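PDB 7CMJ: hypoxanthine phosphoribosyltransferase from Leishmania donovani, which catalyses the transfer of the 5-phosphoribosyl group from phosphoribosylpyrophosphate to hypoxanthine or guanine, yielding IMP or GMP in the purine salvage pathway. Local coordinates for residues Leu109-Asp114 / Leu142-Ala147. Numbering follows the deposited sequence.
Sequences LLDVRD and LAKKPA. With PO4 (phosphate ion), chain J.
Val112 and Lys144 have the closest alpha carbons, CA to CA 10.2 Å, so side chains alone bridge the gap between the loop after strand 107-110 and the type I turn Leu142-Lys145 at the C-terminal end of helix 131-142. Lysine suits this gap: its chain runs nearly straight as far as CE, and the last torsion (chi4 -60°) turns NZ against the Asp111 carboxylate. Lys144 NZ makes a salt bridge to Asp111 OD1 at 3.1 Å, on that oxygen's syn lone pair, and a weak hydrogen bond to Asp111 OD2 at 3.2 Å. Asp111 OD2 also accepts the backbone N of Val112 at 2.7 Å, the donor lying 47° out of the carboxylate plane, a bond to the next residue that restrains the carboxylate's rotation. Val112 suits the flank as a compact apolar residue: its CG2 meets Lys144 NZ tip to tip at 4.0 Å, while the side chain packs on Ile91 and Leu62 in the mixed sheet of the phosphoribosyltransferase domain. Arg113, with two N-H groups suited to an anion, meets a phosphate ion, probably from the crystallisation liquor, edge-on; NH1 and NH2 both donate to O2. On a second subunit, Met108 N bonds Asp111 OD1 and Tyr136 OH bonds Lys144 NZ. The buried charges thus balance each other at a subunit interface, away from the annotated sites, which would probably favour an ionised pair joining loop to turn.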
loop_
_atom_site.group_PDB
_atom_site.type_symbol
_atom_site.label_atom_id
_atom_site.label_comp_id
_atom_site.label_asym_id
_atom_site.label_seq_id
_atom_site.Cartn_x
_atom_site.Cartn_y
_atom_site.Cartn_z
ATOM N N LEU A 109 5.220 -1.656 -0.580
ATOM C CA LEU A 109 4.040 -1.319 0.208
ATOM C C LEU A 109 3.749 0.168 0.213
ATOM O O LEU A 109 2.606 0.569 0.483
ATOM C CB LEU A 109 4.187 -1.797 1.659
ATOM C CG LEU A 109 4.680 -3.222 1.866
ATOM C CD1 LEU A 109 4.661 -3.559 3.344
ATOM C CD2 LEU A 109 3.833 -4.207 1.073
ATOM N N LEU A 110 4.750 0.993 -0.081
ATOM C CA LEU A 110 4.539 2.434 -0.154
ATOM C C LEU A 110 5.458 2.958 -1.234
ATOM O O LEU A 110 6.682 2.826 -1.129
ATOM C CB LEU A 110 4.813 3.130 1.173
ATOM C CG LEU A 110 4.622 4.651 1.136
ATOM C CD1 LEU A 110 3.145 4.947 0.953
ATOM C CD2 LEU A 110 5.145 5.299 2.426
ATOM N N ASP A 111 4.851 3.546 -2.252
ATOM C CA ASP A 111 5.537 4.200 -3.353
ATOM C C ASP A 111 5.534 5.711 -3.114
ATOM O O ASP A 111 4.821 6.230 -2.245
ATOM C CB ASP A 111 4.848 3.830 -4.668
ATOM C CG ASP A 111 5.698 4.102 -5.884
ATOM O OD1 ASP A 111 5.166 3.917 -7.001
ATOM O OD2 ASP A 111 6.880 4.491 -5.741
ATOM N N VAL A 112 6.347 6.426 -3.890
ATOM C CA VAL A 112 6.507 7.862 -3.658
ATOM C C VAL A 112 5.203 8.609 -3.965
ATOM O O VAL A 112 4.417 8.208 -4.834
ATOM C CB VAL A 112 7.681 8.414 -4.491
ATOM C CG1 VAL A 112 8.986 7.853 -3.981
ATOM C CG2 VAL A 112 7.512 8.048 -5.948
ATOM N N ARG A 113 4.977 9.720 -3.241
ATOM C CA ARG A 113 3.782 10.556 -3.403
ATOM C C ARG A 113 3.902 11.532 -4.572
ATOM O O ARG A 113 2.892 11.874 -5.199
ATOM C CB ARG A 113 3.512 11.323 -2.100
ATOM C CG ARG A 113 2.445 12.420 -2.165
ATOM C CD ARG A 113 2.588 13.427 -1.006
ATOM N NE ARG A 113 2.183 12.845 0.279
ATOM C CZ ARG A 113 2.209 13.473 1.456
ATOM N NH1 ARG A 113 2.628 14.732 1.539
ATOM N NH2 ARG A 113 1.811 12.832 2.556
ATOM N N ASP A 114 5.103 12.016 -4.860
ATOM C CA ASP A 114 5.346 12.872 -6.010
ATOM C C ASP A 114 5.966 12.054 -7.132
ATOM O O ASP A 114 6.807 11.185 -6.888
ATOM C CB ASP A 114 6.291 14.028 -5.673
ATOM C CG ASP A 114 5.718 14.996 -4.654
ATOM O OD1 ASP A 114 4.480 15.178 -4.610
ATOM O OD2 ASP A 114 6.530 15.585 -3.904
ATOM N N LEU A 142 14.591 3.694 -11.431
ATOM C CA LEU A 142 14.981 4.096 -12.772
ATOM C C LEU A 142 13.822 4.013 -13.747
ATOM O O LEU A 142 13.855 4.681 -14.786
ATOM C CB LEU A 142 16.140 3.231 -13.262
ATOM C CG LEU A 142 17.512 3.752 -12.838
ATOM C CD1 LEU A 142 18.580 2.825 -13.355
ATOM C CD2 LEU A 142 17.738 5.162 -13.341
ATOM N N ALA A 143 12.799 3.210 -13.433
ATOM C CA ALA A 143 11.614 3.145 -14.282
ATOM C C ALA A 143 10.794 4.419 -14.192
ATOM O O ALA A 143 10.015 4.709 -15.104
ATOM C CB ALA A 143 10.752 1.936 -13.913
ATOM N N LYS A 144 10.958 5.192 -13.124
ATOM C CA LYS A 144 10.314 6.493 -13.057
ATOM C C LYS A 144 11.101 7.577 -13.801
ATOM O O LYS A 144 10.797 8.764 -13.632
ATOM C CB LYS A 144 10.087 6.876 -11.590
ATOM C CG LYS A 144 9.360 5.812 -10.789
ATOM C CD LYS A 144 9.537 5.986 -9.276
ATOM C CE LYS A 144 8.604 5.039 -8.490
ATOM N NZ LYS A 144 7.176 5.320 -8.841
ATOM N N LYS A 145 12.078 7.177 -14.615
ATOM C CA LYS A 145 12.853 8.072 -15.473
ATOM C C LYS A 145 13.364 9.333 -14.768
ATOM O O LYS A 145 13.128 10.451 -15.236
ATOM C CB LYS A 145 12.049 8.452 -16.711
ATOM C CG LYS A 145 11.827 7.328 -17.722
ATOM C CD LYS A 145 12.989 6.334 -17.760
ATOM C CE LYS A 145 12.902 5.362 -18.948
ATOM N NZ LYS A 145 13.424 5.917 -20.238
ATOM N N PRO A 146 14.082 9.193 -13.658
ATOM C CA PRO A 146 14.613 10.383 -12.981
ATOM C C PRO A 146 15.737 11.024 -13.782
ATOM O O PRO A 146 16.369 10.401 -14.640
ATOM C CB PRO A 146 15.130 9.832 -11.650
ATOM C CG PRO A 146 15.557 8.454 -11.978
ATOM C CD PRO A 146 14.574 7.951 -13.035
ATOM N N ALA A 147 15.979 12.301 -13.487
ATOM C CA ALA A 147 17.077 13.005 -14.139
ATOM C C ALA A 147 18.422 12.439 -13.699
ATOM O O ALA A 147 19.337 12.284 -14.523
ATOM C CB ALA A 147 16.994 14.506 -13.854
HETATM P P PO4 J . 1.932 15.820 5.310
HETATM O O1 PO4 J . 0.526 15.344 5.576
HETATM O O2 PO4 J . 2.747 14.692 4.756
HETATM O O3 PO4 J . 2.521 16.224 6.635
HETATM O O4 PO4 J . 1.945 16.989 4.345
#